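PDB 5VYQ: dTDP-4-amino-4,6-dideoxyglucose formyltransferase from Mycobacterium tuberculosis CAS/NITR204, which probably transfers a formyl group from a folate cofactor to the sugar amino group of dTDP-4-amino-4,6-dideoxyglucose. Local coordinates for residues I119-H130 with I141-I149; E131-I142 with Y182-L193. One frame throughout, in Å; residues are numbered along the deposited sequence.

Contact 1: I119-H130 with I141-I149; sequences IIDGQKVGVTIH and IIAQRECAI
I129 and A143 face each other as a hydrogen-bonded antiparallel pair, with I129 N giving a nearly straight bond to A143 O (2.8 Å). The return is doubled: I129 O accepts from both I142 N and A143 N, at 2.8 and 3.2 Å. Two residues thus stand against one, and the register slips before H130 meets I141. Closer in, V127 and R145 exchange backbone bonds, and G126 CA comes within 3.0 Å of R145 O, leaving no room for a side chain there. On the face of V127, I129, A143 and C147, helix 155-179 packs against the hairpin. On the other face T128 and Q144 run alongside each other in the same direction; Q144 NE2 reaches T128 OG1 (3.0 Å) almost within its own amide plane, while T128 OG1 also bonds to G104 and N106.

At the end away from the bulge the packing is apolar: I149 brings CD1 against V125 CG1 (3.8 Å) and CG2 toward the buried I119. The loose, solvent side is K124 and E146. E146 holds CG anti to its own N (chi1 -173°) and extends straight on to K124, whose chain passes across it; their salt bridge is long (NZ to OE1, 3.6 Å), supplemented by a water joining both atoms. The whole is an antiparallel beta hairpin carrying a classic beta bulge, at the edge of the six-stranded mixed sheet of the formyltransferase domain.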
loop_
_atom_site.group_PDB
_atom_site.type_symbol
_atom_site.label_atom_id
_atom_site.label_comp_id
_atom_site.label_asym_id
_atom_site.label_seq_id
_atom_site.Cartn_x
_atom_site.Cartn_y
_atom_site.Cartn_z
ATOM N N ILE A 119 11.000 -5.488 -12.698
ATOM C CA ILE A 119 9.600 -5.723 -12.348
ATOM C C ILE A 119 8.696 -5.167 -13.439
ATOM O O ILE A 119 7.657 -5.745 -13.743
ATOM C CB ILE A 119 9.268 -5.101 -10.972
ATOM C CG1 ILE A 119 9.905 -5.999 -9.907
ATOM C CG2 ILE A 119 7.769 -5.001 -10.701
ATOM C CD1 ILE A 119 10.035 -5.416 -8.537
ATOM N N ILE A 120 9.048 -4.018 -13.952
ATOM C CA ILE A 120 8.241 -3.365 -14.987
ATOM C C ILE A 120 8.434 -3.996 -16.347
ATOM O O ILE A 120 7.452 -4.191 -17.064
ATOM C CB ILE A 120 8.543 -1.870 -15.060
ATOM C CG1 ILE A 120 7.990 -1.186 -13.803
ATOM C CG2 ILE A 120 8.067 -1.230 -16.381
ATOM C CD1 ILE A 120 8.612 0.158 -13.571
ATOM N N ASP A 121 9.674 -4.286 -16.736
ATOM C CA ASP A 121 9.894 -4.741 -18.099
ATOM C C ASP A 121 9.964 -6.239 -18.321
ATOM O O ASP A 121 10.018 -6.663 -19.466
ATOM C CB ASP A 121 11.056 -4.007 -18.767
ATOM C CG ASP A 121 12.437 -4.433 -18.293
ATOM O OD1 ASP A 121 12.523 -5.389 -17.514
ATOM O OD2 ASP A 121 13.407 -3.734 -18.730
ATOM N N GLY A 122 10.011 -7.052 -17.281
ATOM C CA GLY A 122 10.022 -8.523 -17.403
ATOM C C GLY A 122 11.373 -9.123 -17.714
ATOM O O GLY A 122 11.499 -10.347 -17.896
ATOM N N GLN A 123 12.412 -8.291 -17.775
ATOM C CA GLN A 123 13.751 -8.794 -18.004
ATOM C C GLN A 123 14.243 -9.510 -16.763
ATOM O O GLN A 123 13.754 -9.234 -15.691
ATOM C CB GLN A 123 14.718 -7.674 -18.398
ATOM C CG GLN A 123 14.395 -7.085 -19.775
ATOM C CD GLN A 123 15.564 -6.283 -20.318
ATOM O OE1 GLN A 123 16.366 -6.798 -21.107
ATOM N NE2 GLN A 123 15.692 -5.046 -19.865
ATOM N N LYS A 124 15.211 -10.394 -16.897
ATOM C CA LYS A 124 15.793 -11.085 -15.737
ATOM C C LYS A 124 16.395 -10.104 -14.754
ATOM O O LYS A 124 16.902 -9.061 -15.137
ATOM C CB LYS A 124 16.904 -12.014 -16.133
ATOM C CG LYS A 124 16.370 -13.244 -16.854
ATOM C CD LYS A 124 17.492 -14.177 -17.295
ATOM C CE LYS A 124 16.892 -15.299 -18.165
ATOM N NZ LYS A 124 17.887 -16.398 -18.213
ATOM N N VAL A 125 16.381 -10.500 -13.499
ATOM C CA VAL A 125 17.195 -9.846 -12.496
ATOM C C VAL A 125 17.920 -10.937 -11.709
ATOM O O VAL A 125 17.628 -12.139 -11.778
ATOM C CB VAL A 125 16.350 -8.905 -11.590
ATOM C CG1 VAL A 125 15.555 -9.713 -10.575
ATOM C CG2 VAL A 125 17.243 -7.838 -10.927
ATOM N N GLY A 126 18.883 -10.528 -10.902
ATOM C CA GLY A 126 19.744 -11.491 -10.190
ATOM C C GLY A 126 21.001 -10.745 -9.775
ATOM O O GLY A 126 20.945 -9.530 -9.579
ATOM N N VAL A 127 22.107 -11.466 -9.661
ATOM C CA VAL A 127 23.368 -10.891 -9.216
ATOM C C VAL A 127 24.436 -11.301 -10.212
ATOM O O VAL A 127 24.427 -12.448 -10.668
ATOM C CB VAL A 127 23.719 -11.414 -7.821
ATOM C CG1 VAL A 127 25.082 -10.905 -7.390
ATOM C CG2 VAL A 127 22.704 -11.047 -6.768
ATOM N N THR A 128 25.338 -10.370 -10.533
ATOM C CA THR A 128 26.411 -10.657 -11.474
ATOM C C THR A 128 27.733 -10.247 -10.874
ATOM O O THR A 128 27.830 -9.138 -10.378
ATOM C CB THR A 128 26.209 -9.920 -12.808
ATOM O OG1 THR A 128 24.901 -10.241 -13.359
ATOM C CG2 THR A 128 27.281 -10.266 -13.782
ATOM N N ILE A 129 28.724 -11.134 -10.944
ATOM C CA ILE A 129 30.087 -10.790 -10.538
ATOM C C ILE A 129 30.873 -10.735 -11.864
ATOM O O ILE A 129 30.859 -11.668 -12.651
ATOM C CB ILE A 129 30.675 -11.878 -9.626
ATOM C CG1 ILE A 129 29.843 -12.048 -8.364
ATOM C CG2 ILE A 129 32.104 -11.491 -9.255
ATOM C CD1 ILE A 129 30.270 -13.121 -7.393
ATOM N N HIS A 130 31.551 -9.621 -12.101
ATOM C CA HIS A 130 32.201 -9.327 -13.366
ATOM C C HIS A 130 33.414 -8.429 -13.205
ATOM O O HIS A 130 33.470 -7.614 -12.277
ATOM C CB HIS A 130 31.216 -8.708 -14.361
ATOM C CG HIS A 130 30.764 -7.327 -13.993
ATOM N ND1 HIS A 130 31.398 -6.200 -14.444
ATOM C CD2 HIS A 130 29.722 -6.895 -13.252
ATOM C CE1 HIS A 130 30.798 -5.123 -13.959
ATOM N NE2 HIS A 130 29.751 -5.530 -13.275
ATOM N N ILE A 141 31.943 -11.570 -17.422
ATOM C CA ILE A 141 31.245 -12.216 -16.340
ATOM C C ILE A 141 31.985 -13.377 -15.758
ATOM O O ILE A 141 32.322 -14.340 -16.441
ATOM C CB ILE A 141 29.791 -12.584 -16.751
ATOM C CG1 ILE A 141 29.060 -11.296 -17.130
ATOM C CG2 ILE A 141 29.095 -13.327 -15.628
ATOM C CD1 ILE A 141 27.705 -11.514 -17.744
ATOM N N ILE A 142 32.178 -13.341 -14.452
ATOM C CA ILE A 142 32.765 -14.421 -13.711
ATOM C C ILE A 142 31.690 -15.413 -13.283
ATOM O O ILE A 142 31.851 -16.627 -13.456
ATOM C CB ILE A 142 33.542 -13.883 -12.466
ATOM C CG1 ILE A 142 34.729 -13.022 -12.902
ATOM C CG2 ILE A 142 34.017 -14.979 -11.509
ATOM C CD1 ILE A 142 35.223 -12.038 -11.858
ATOM N N ALA A 143 30.619 -14.898 -12.691
ATOM C CA ALA A 143 29.499 -15.732 -12.269
ATOM C C ALA A 143 28.250 -14.889 -12.176
ATOM O O ALA A 143 28.335 -13.674 -12.009
ATOM C CB ALA A 143 29.765 -16.364 -10.918
ATOM N N GLN A 144 27.107 -15.556 -12.302
ATOM C CA GLN A 144 25.874 -14.856 -12.065
ATOM C C GLN A 144 24.777 -15.847 -11.758
ATOM O O GLN A 144 24.889 -17.073 -11.953
ATOM C CB GLN A 144 25.546 -13.904 -13.228
ATOM C CG GLN A 144 25.177 -14.530 -14.494
ATOM C CD GLN A 144 24.850 -13.618 -15.678
ATOM O OE1 GLN A 144 24.828 -14.168 -16.760
ATOM N NE2 GLN A 144 24.598 -12.301 -15.534
ATOM N N ARG A 145 23.706 -15.282 -11.238
ATOM C CA ARG A 145 22.587 -16.076 -10.784
ATOM C C ARG A 145 21.303 -15.270 -10.867
ATOM O O ARG A 145 21.234 -14.129 -10.408
ATOM C CB ARG A 145 22.769 -16.606 -9.371
ATOM C CG ARG A 145 21.679 -17.559 -8.884
ATOM C CD ARG A 145 22.149 -18.358 -7.663
ATOM N NE ARG A 145 23.339 -19.109 -8.062
ATOM C CZ ARG A 145 24.294 -19.534 -7.237
ATOM N NH1 ARG A 145 24.216 -19.300 -5.934
ATOM N NH2 ARG A 145 25.332 -20.176 -7.722
ATOM N N GLU A 146 20.293 -15.911 -11.433
ATOM C CA GLU A 146 18.960 -15.314 -11.533
ATOM C C GLU A 146 18.183 -15.367 -10.219
ATOM O O GLU A 146 18.303 -16.294 -9.414
ATOM C CB GLU A 146 18.196 -15.968 -12.712
ATOM C CG GLU A 146 16.849 -15.291 -13.014
ATOM C CD GLU A 146 16.059 -15.859 -14.180
ATOM O OE1 GLU A 146 16.581 -16.774 -14.878
ATOM O OE2 GLU A 146 14.911 -15.362 -14.324
ATOM N N CYS A 147 17.351 -14.345 -10.004
ATOM C CA CYS A 147 16.367 -14.299 -8.914
ATOM C C CYS A 147 15.002 -14.230 -9.575
ATOM O O CYS A 147 14.719 -13.323 -10.346
ATOM C CB CYS A 147 16.568 -13.013 -8.139
ATOM S SG CYS A 147 15.508 -12.794 -6.707
ATOM N N ALA A 148 14.121 -15.155 -9.223
ATOM C CA ALA A 148 12.791 -15.100 -9.830
ATOM C C ALA A 148 11.994 -13.936 -9.191
ATOM O O ALA A 148 12.254 -13.509 -8.053
ATOM C CB ALA A 148 12.101 -16.446 -9.646
ATOM N N ILE A 149 11.074 -13.379 -9.973
ATOM C CA ILE A 149 10.202 -12.286 -9.504
ATOM C C ILE A 149 8.791 -12.858 -9.540
ATOM O O ILE A 149 8.303 -13.196 -10.611
ATOM C CB ILE A 149 10.274 -11.081 -10.448
ATOM C CG1 ILE A 149 11.708 -10.537 -10.489
ATOM C CG2 ILE A 149 9.258 -10.015 -10.045
ATOM C CD1 ILE A 149 11.851 -9.365 -11.449
HETATM O O HOH W 1 18.889 -17.564 -15.577
HETATM O O HOH W 2 14.505 -12.847 -13.158
#

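Contact 2: E131-I142 with Y182-L193; sequences EIDDQLDHGPII and YTAKSPATEGNL. With LI (lithium ion), chain M; FON (N-{[4-({[(6R)-2-amino-5-formyl-4-oxo-1,4,5,6,7,8-hexahydropteridin-6-yl]methyl}amino)phenyl]carbonyl}-L-glutamic acid), chain C.
I142 lies over one face of the Y182 ring, its CG1 3.6 Å from the centroid and 10° off the normal, a CH-pi contact, while E131 OE2 and A184 N lie at its edge, near the plane. The Y182 hydroxyl gives E131 OE2 a hydrogen bond whose 2.5 Å length is suspiciously short and should be read with caution; the carboxylate is turned 72° from the ring plane, and R97 also bonds to that hydroxyl. The second flat group, the H138 ring, has Q135 NE2 over one face, near the rim, and a carboxylate at each ring nitrogen.

E131, H138 and I142 come from the turn and strand ends of the hairpin 125-131/141-147; Y182 and E190 come from the irregular chain 182-193 laid against it. A single antiparallel bridge joins them: I141 N bonds to K185 O and K185 N to I141 O. Around it, P140 CB and A184 CB press unusually close (3.4 Å), and I141 CD1 rests on P187 CD.

The same loop serves the folate site. D137 N donates to O4 of the bound folinic acid (2.8 Å), D133 O accepts from its NA2, and L136 sets both methyls against the ligand while its CB meets L193 CD1. D137 OD1 also binds the lithium ion at 2.2 Å, alongside H102.

H138 stands in the second shell, bonded to D133, whose carbonyl meets the ligand. Its CG is anti to the backbone N (chi1 -169°), which carries the ring out to E190. ND1 donates almost straight to the syn lone pair of D133 OD2, whose partner oxygen closes an Asx turn with Q135 N. At the other nitrogen, NE2 reaches the syn lone pair of E190 OE1 at 2.8 Å, near the ring plane.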
loop_
_atom_site.group_PDB
_atom_site.type_symbol
_atom_site.label_atom_id
_atom_site.label_comp_id
_atom_site.label_asym_id
_atom_site.label_seq_id
_atom_site.Cartn_x
_atom_site.Cartn_y
_atom_site.Cartn_z
ATOM N N GLU A 131 34.358 -8.599 -14.123
ATOM C CA GLU A 131 35.466 -7.639 -14.198
ATOM C C GLU A 131 34.962 -6.298 -14.669
ATOM O O GLU A 131 34.026 -6.204 -15.448
ATOM C CB GLU A 131 36.630 -8.103 -15.068
ATOM C CG GLU A 131 37.389 -9.261 -14.427
ATOM C CD GLU A 131 38.618 -9.730 -15.209
ATOM O OE1 GLU A 131 38.907 -9.142 -16.260
ATOM O OE2 GLU A 131 39.267 -10.700 -14.741
ATOM N N ILE A 132 35.554 -5.244 -14.122
ATOM C CA ILE A 132 35.132 -3.873 -14.410
ATOM C C ILE A 132 35.889 -3.344 -15.599
ATOM O O ILE A 132 37.123 -3.526 -15.721
ATOM C CB ILE A 132 35.349 -2.965 -13.184
ATOM C CG1 ILE A 132 34.595 -3.576 -11.996
ATOM C CG2 ILE A 132 34.875 -1.586 -13.503
ATOM C CD1 ILE A 132 34.694 -2.806 -10.695
ATOM N N ASP A 133 35.169 -2.653 -16.473
ATOM C CA ASP A 133 35.736 -1.866 -17.585
ATOM C C ASP A 133 35.199 -0.441 -17.542
ATOM O O ASP A 133 34.651 0.020 -16.533
ATOM C CB ASP A 133 35.518 -2.560 -18.926
ATOM C CG ASP A 133 34.063 -2.586 -19.381
ATOM O OD1 ASP A 133 33.200 -1.837 -18.871
ATOM O OD2 ASP A 133 33.794 -3.415 -20.295
ATOM N N ASP A 134 35.430 0.325 -18.592
ATOM C CA ASP A 134 35.049 1.717 -18.612
ATOM C C ASP A 134 33.541 1.972 -18.589
ATOM O O ASP A 134 33.130 3.092 -18.292
ATOM C CB ASP A 134 35.692 2.399 -19.822
ATOM C CG ASP A 134 35.244 1.813 -21.138
ATOM O OD1 ASP A 134 35.655 0.698 -21.493
ATOM O OD2 ASP A 134 34.446 2.491 -21.807
ATOM N N GLN A 135 32.721 0.976 -18.916
ATOM C CA GLN A 135 31.282 1.177 -18.882
ATOM C C GLN A 135 30.717 0.670 -17.569
ATOM O O GLN A 135 31.381 -0.016 -16.800
ATOM C CB GLN A 135 30.590 0.526 -20.074
ATOM C CG GLN A 135 31.007 1.194 -21.355
ATOM C CD GLN A 135 30.452 0.499 -22.570
ATOM O OE1 GLN A 135 29.257 0.609 -22.853
ATOM N NE2 GLN A 135 31.295 -0.231 -23.293
ATOM N N LEU A 136 29.484 1.059 -17.300
ATOM C CA LEU A 136 28.810 0.583 -16.088
ATOM C C LEU A 136 28.254 -0.816 -16.235
ATOM O O LEU A 136 27.520 -1.096 -17.192
ATOM C CB LEU A 136 27.677 1.559 -15.709
ATOM C CG LEU A 136 28.050 2.966 -15.248
ATOM C CD1 LEU A 136 26.799 3.790 -14.913
ATOM C CD2 LEU A 136 28.911 2.955 -14.002
ATOM N N ASP A 137 28.614 -1.681 -15.282
ATOM C CA ASP A 137 28.040 -2.992 -15.195
ATOM C C ASP A 137 28.175 -3.688 -16.541
ATOM O O ASP A 137 27.208 -4.167 -17.121
ATOM C CB ASP A 137 26.601 -2.919 -14.731
ATOM C CG ASP A 137 26.455 -2.225 -13.389
ATOM O OD1 ASP A 137 27.338 -2.357 -12.523
ATOM O OD2 ASP A 137 25.418 -1.585 -13.188
ATOM N N HIS A 138 29.422 -3.715 -17.009
ATOM C CA HIS A 138 29.757 -4.180 -18.354
ATOM C C HIS A 138 31.034 -4.957 -18.197
ATOM O O HIS A 138 31.850 -4.720 -17.306
ATOM C CB HIS A 138 29.980 -2.929 -19.210
ATOM C CG HIS A 138 30.090 -3.186 -20.672
ATOM N ND1 HIS A 138 31.299 -3.361 -21.310
ATOM C CD2 HIS A 138 29.146 -3.195 -21.641
ATOM C CE1 HIS A 138 31.086 -3.519 -22.606
ATOM N NE2 HIS A 138 29.784 -3.412 -22.830
ATOM N N GLY A 139 31.308 -5.868 -19.083
ATOM C CA GLY A 139 32.590 -6.548 -18.835
ATOM C C GLY A 139 32.478 -8.034 -18.535
ATOM O O GLY A 139 31.384 -8.558 -18.331
ATOM N N PRO A 140 33.641 -8.712 -18.500
ATOM C CA PRO A 140 33.606 -10.144 -18.459
ATOM C C PRO A 140 32.945 -10.712 -17.220
ATOM O O PRO A 140 33.352 -10.358 -16.095
ATOM C CB PRO A 140 35.098 -10.535 -18.538
ATOM C CG PRO A 140 35.730 -9.393 -19.261
ATOM C CD PRO A 140 34.972 -8.164 -18.846
ATOM N N ILE A 141 31.943 -11.570 -17.422
ATOM C CA ILE A 141 31.245 -12.216 -16.340
ATOM C C ILE A 141 31.985 -13.377 -15.758
ATOM O O ILE A 141 32.322 -14.340 -16.441
ATOM C CB ILE A 141 29.791 -12.584 -16.751
ATOM C CG1 ILE A 141 29.060 -11.296 -17.130
ATOM C CG2 ILE A 141 29.095 -13.327 -15.628
ATOM C CD1 ILE A 141 27.705 -11.514 -17.744
ATOM N N ILE A 142 32.178 -13.341 -14.452
ATOM C CA ILE A 142 32.765 -14.421 -13.711
ATOM C C ILE A 142 31.690 -15.413 -13.283
ATOM O O ILE A 142 31.851 -16.627 -13.456
ATOM C CB ILE A 142 33.542 -13.883 -12.466
ATOM C CG1 ILE A 142 34.729 -13.022 -12.902
ATOM C CG2 ILE A 142 34.017 -14.979 -11.509
ATOM C CD1 ILE A 142 35.223 -12.038 -11.858
ATOM N N TYR A 182 39.454 -17.978 -12.884
ATOM C CA TYR A 182 38.267 -18.184 -13.703
ATOM C C TYR A 182 38.557 -17.875 -15.161
ATOM O O TYR A 182 39.569 -17.255 -15.457
ATOM C CB TYR A 182 37.157 -17.249 -13.200
ATOM C CG TYR A 182 37.598 -15.825 -13.015
ATOM C CD1 TYR A 182 37.720 -14.967 -14.113
ATOM C CD2 TYR A 182 37.868 -15.316 -11.752
ATOM C CE1 TYR A 182 38.127 -13.650 -13.967
ATOM C CE2 TYR A 182 38.297 -13.988 -11.597
ATOM C CZ TYR A 182 38.397 -13.171 -12.706
ATOM O OH TYR A 182 38.786 -11.864 -12.613
ATOM N N THR A 183 37.656 -18.248 -16.060
ATOM C CA THR A 183 37.710 -17.764 -17.424
ATOM C C THR A 183 36.382 -17.029 -17.668
ATOM O O THR A 183 35.301 -17.625 -17.779
ATOM C CB THR A 183 37.928 -18.912 -18.419
ATOM O OG1 THR A 183 36.821 -19.796 -18.303
ATOM C CG2 THR A 183 39.154 -19.669 -18.059
ATOM N N ALA A 184 36.466 -15.707 -17.644
ATOM C CA ALA A 184 35.261 -14.880 -17.674
ATOM C C ALA A 184 34.879 -14.648 -19.108
ATOM O O ALA A 184 35.739 -14.743 -19.985
ATOM C CB ALA A 184 35.491 -13.570 -16.947
ATOM N N LYS A 185 33.590 -14.425 -19.335
ATOM C CA LYS A 185 33.041 -14.230 -20.661
ATOM C C LYS A 185 32.139 -12.999 -20.672
ATOM O O LYS A 185 31.262 -12.865 -19.823
ATOM C CB LYS A 185 32.263 -15.477 -21.070
ATOM C CG LYS A 185 32.203 -15.609 -22.591
ATOM C CD LYS A 185 31.274 -16.729 -23.044
ATOM C CE LYS A 185 29.873 -16.206 -23.333
ATOM N NZ LYS A 185 28.855 -17.294 -23.314
ATOM N N SER A 186 32.373 -12.097 -21.604
ATOM C CA SER A 186 31.479 -10.957 -21.805
ATOM C C SER A 186 30.118 -11.386 -22.325
ATOM O O SER A 186 30.056 -12.366 -23.037
ATOM C CB SER A 186 32.112 -9.942 -22.715
ATOM O OG SER A 186 33.170 -9.369 -21.972
ATOM N N PRO A 187 29.028 -10.711 -21.923
ATOM C CA PRO A 187 27.755 -11.084 -22.495
ATOM C C PRO A 187 27.760 -10.847 -23.978
ATOM O O PRO A 187 28.392 -9.934 -24.455
ATOM C CB PRO A 187 26.742 -10.155 -21.807
ATOM C CG PRO A 187 27.516 -9.140 -21.044
ATOM C CD PRO A 187 28.893 -9.694 -20.862
ATOM N N ALA A 188 27.015 -11.663 -24.705
ATOM C CA ALA A 188 26.933 -11.526 -26.162
ATOM C C ALA A 188 26.245 -10.280 -26.664
ATOM O O ALA A 188 26.490 -9.866 -27.803
ATOM C CB ALA A 188 26.204 -12.727 -26.741
ATOM N N THR A 189 25.387 -9.676 -25.847
ATOM C CA THR A 189 24.740 -8.425 -26.241
ATOM C C THR A 189 25.022 -7.302 -25.278
ATOM O O THR A 189 25.412 -7.559 -24.149
ATOM C CB THR A 189 23.216 -8.586 -26.396
ATOM O OG1 THR A 189 22.619 -8.908 -25.134
ATOM C CG2 THR A 189 22.933 -9.726 -27.370
ATOM N N GLU A 190 24.786 -6.069 -25.697
ATOM C CA GLU A 190 25.029 -4.922 -24.837
ATOM C C GLU A 190 23.974 -4.722 -23.758
ATOM O O GLU A 190 24.260 -4.091 -22.727
ATOM C CB GLU A 190 25.201 -3.656 -25.684
ATOM C CG GLU A 190 26.426 -3.745 -26.604
ATOM C CD GLU A 190 27.698 -3.998 -25.806
ATOM O OE1 GLU A 190 28.038 -3.169 -24.956
ATOM O OE2 GLU A 190 28.271 -5.088 -25.936
ATOM N N GLY A 191 22.767 -5.227 -23.993
ATOM C CA GLY A 191 21.673 -5.029 -23.034
ATOM C C GLY A 191 21.220 -3.591 -22.971
ATOM O O GLY A 191 21.209 -2.884 -23.993
ATOM N N ASN A 192 20.906 -3.101 -21.763
ATOM C CA ASN A 192 20.466 -1.742 -21.588
ATOM C C ASN A 192 20.897 -1.211 -20.245
ATOM O O ASN A 192 21.179 -2.003 -19.354
ATOM C CB ASN A 192 18.946 -1.655 -21.713
ATOM C CG ASN A 192 18.248 -2.331 -20.559
ATOM O OD1 ASN A 192 18.299 -3.570 -20.394
ATOM N ND2 ASN A 192 17.609 -1.510 -19.722
ATOM N N LEU A 193 20.992 0.101 -20.149
ATOM C CA LEU A 193 21.532 0.785 -18.969
ATOM C C LEU A 193 20.576 1.807 -18.488
ATOM O O LEU A 193 20.183 2.642 -19.279
ATOM C CB LEU A 193 22.827 1.507 -19.328
ATOM C CG LEU A 193 23.602 2.323 -18.321
ATOM C CD1 LEU A 193 24.028 1.523 -17.090
ATOM C CD2 LEU A 193 24.795 3.087 -18.887
HETATM LI LI LI M . 26.346 -1.945 -10.600
HETATM N N1 FON C . 33.331 1.898 -12.115
HETATM C C2 FON C . 33.274 1.526 -13.389
HETATM N NA2 FON C . 34.235 1.989 -14.239
HETATM N N3 FON C . 32.278 0.729 -13.809
HETATM C C4 FON C . 31.301 0.266 -12.992
HETATM O O4 FON C . 30.406 -0.506 -13.414
HETATM C C4A FON C . 31.357 0.632 -11.566
HETATM N N5 FON C . 30.412 0.287 -10.585
HETATM C C6 FON C . 30.320 1.236 -9.463
HETATM C C7 FON C . 31.719 1.366 -8.854
HETATM N N8 FON C . 32.619 1.834 -9.880
HETATM C C8A FON C . 32.472 1.487 -11.172
HETATM C C9 FON C . 29.708 2.597 -9.864
HETATM N N10 FON C . 28.313 2.397 -10.247
HETATM C C11 FON C . 25.780 5.443 -11.517
HETATM C C12 FON C . 25.356 4.114 -11.506
HETATM C C13 FON C . 26.222 3.114 -11.077
HETATM C C14 FON C . 27.504 3.421 -10.637
HETATM C C15 FON C . 27.943 4.741 -10.642
HETATM C C16 FON C . 27.079 5.743 -11.085
HETATM C C FON C . 24.808 6.528 -11.996
HETATM O O FON C . 23.592 6.311 -12.190
HETATM N N FON C . 25.305 7.756 -12.178
HETATM C CA FON C . 24.493 8.917 -12.540
HETATM C CB FON C . 24.657 10.078 -11.546
HETATM C CG FON C . 24.249 9.608 -10.145
HETATM C CD FON C . 23.929 10.679 -9.121
HETATM O OE1 FON C . 23.566 11.806 -9.518
HETATM O OE2 FON C . 23.995 10.382 -7.899
HETATM C CT FON C . 24.847 9.343 -13.933
HETATM O O1 FON C . 24.001 10.072 -14.506
HETATM O O2 FON C . 25.923 8.950 -14.449
HETATM C CP1 FON C . 29.680 -0.740 -10.694
HETATM O O3 FON C . 28.838 -1.023 -9.849
HETATM O O HOH W 3 27.432 -0.672 -24.364
HETATM O O HOH W 4 30.954 -1.675 -25.815
HETATM O O HOH W 5 26.309 0.044 -11.390
HETATM O O HOH W 6 33.691 -17.729 -14.874
#

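From the N terminus, the chain leaves helix 114-121, runs along strand 125-131, rounds the ligand-binding loop and returns on strand 141-147; contact 1 closes this short hairpin. After helix 155-179 it comes back as the irregular run 182-193, and contact 2 closes that longer excursion upon the hairpin loop. The two cross, since the segments alternate along the chain, and they share I141 and I142, where I142 N bonds back to I129 and I141 pairs with K185. A probable hydrogen bond from Q123 to N192 links them again, so sheet edge, folate-binding loop and the run that follows helix 155-179 are tied together.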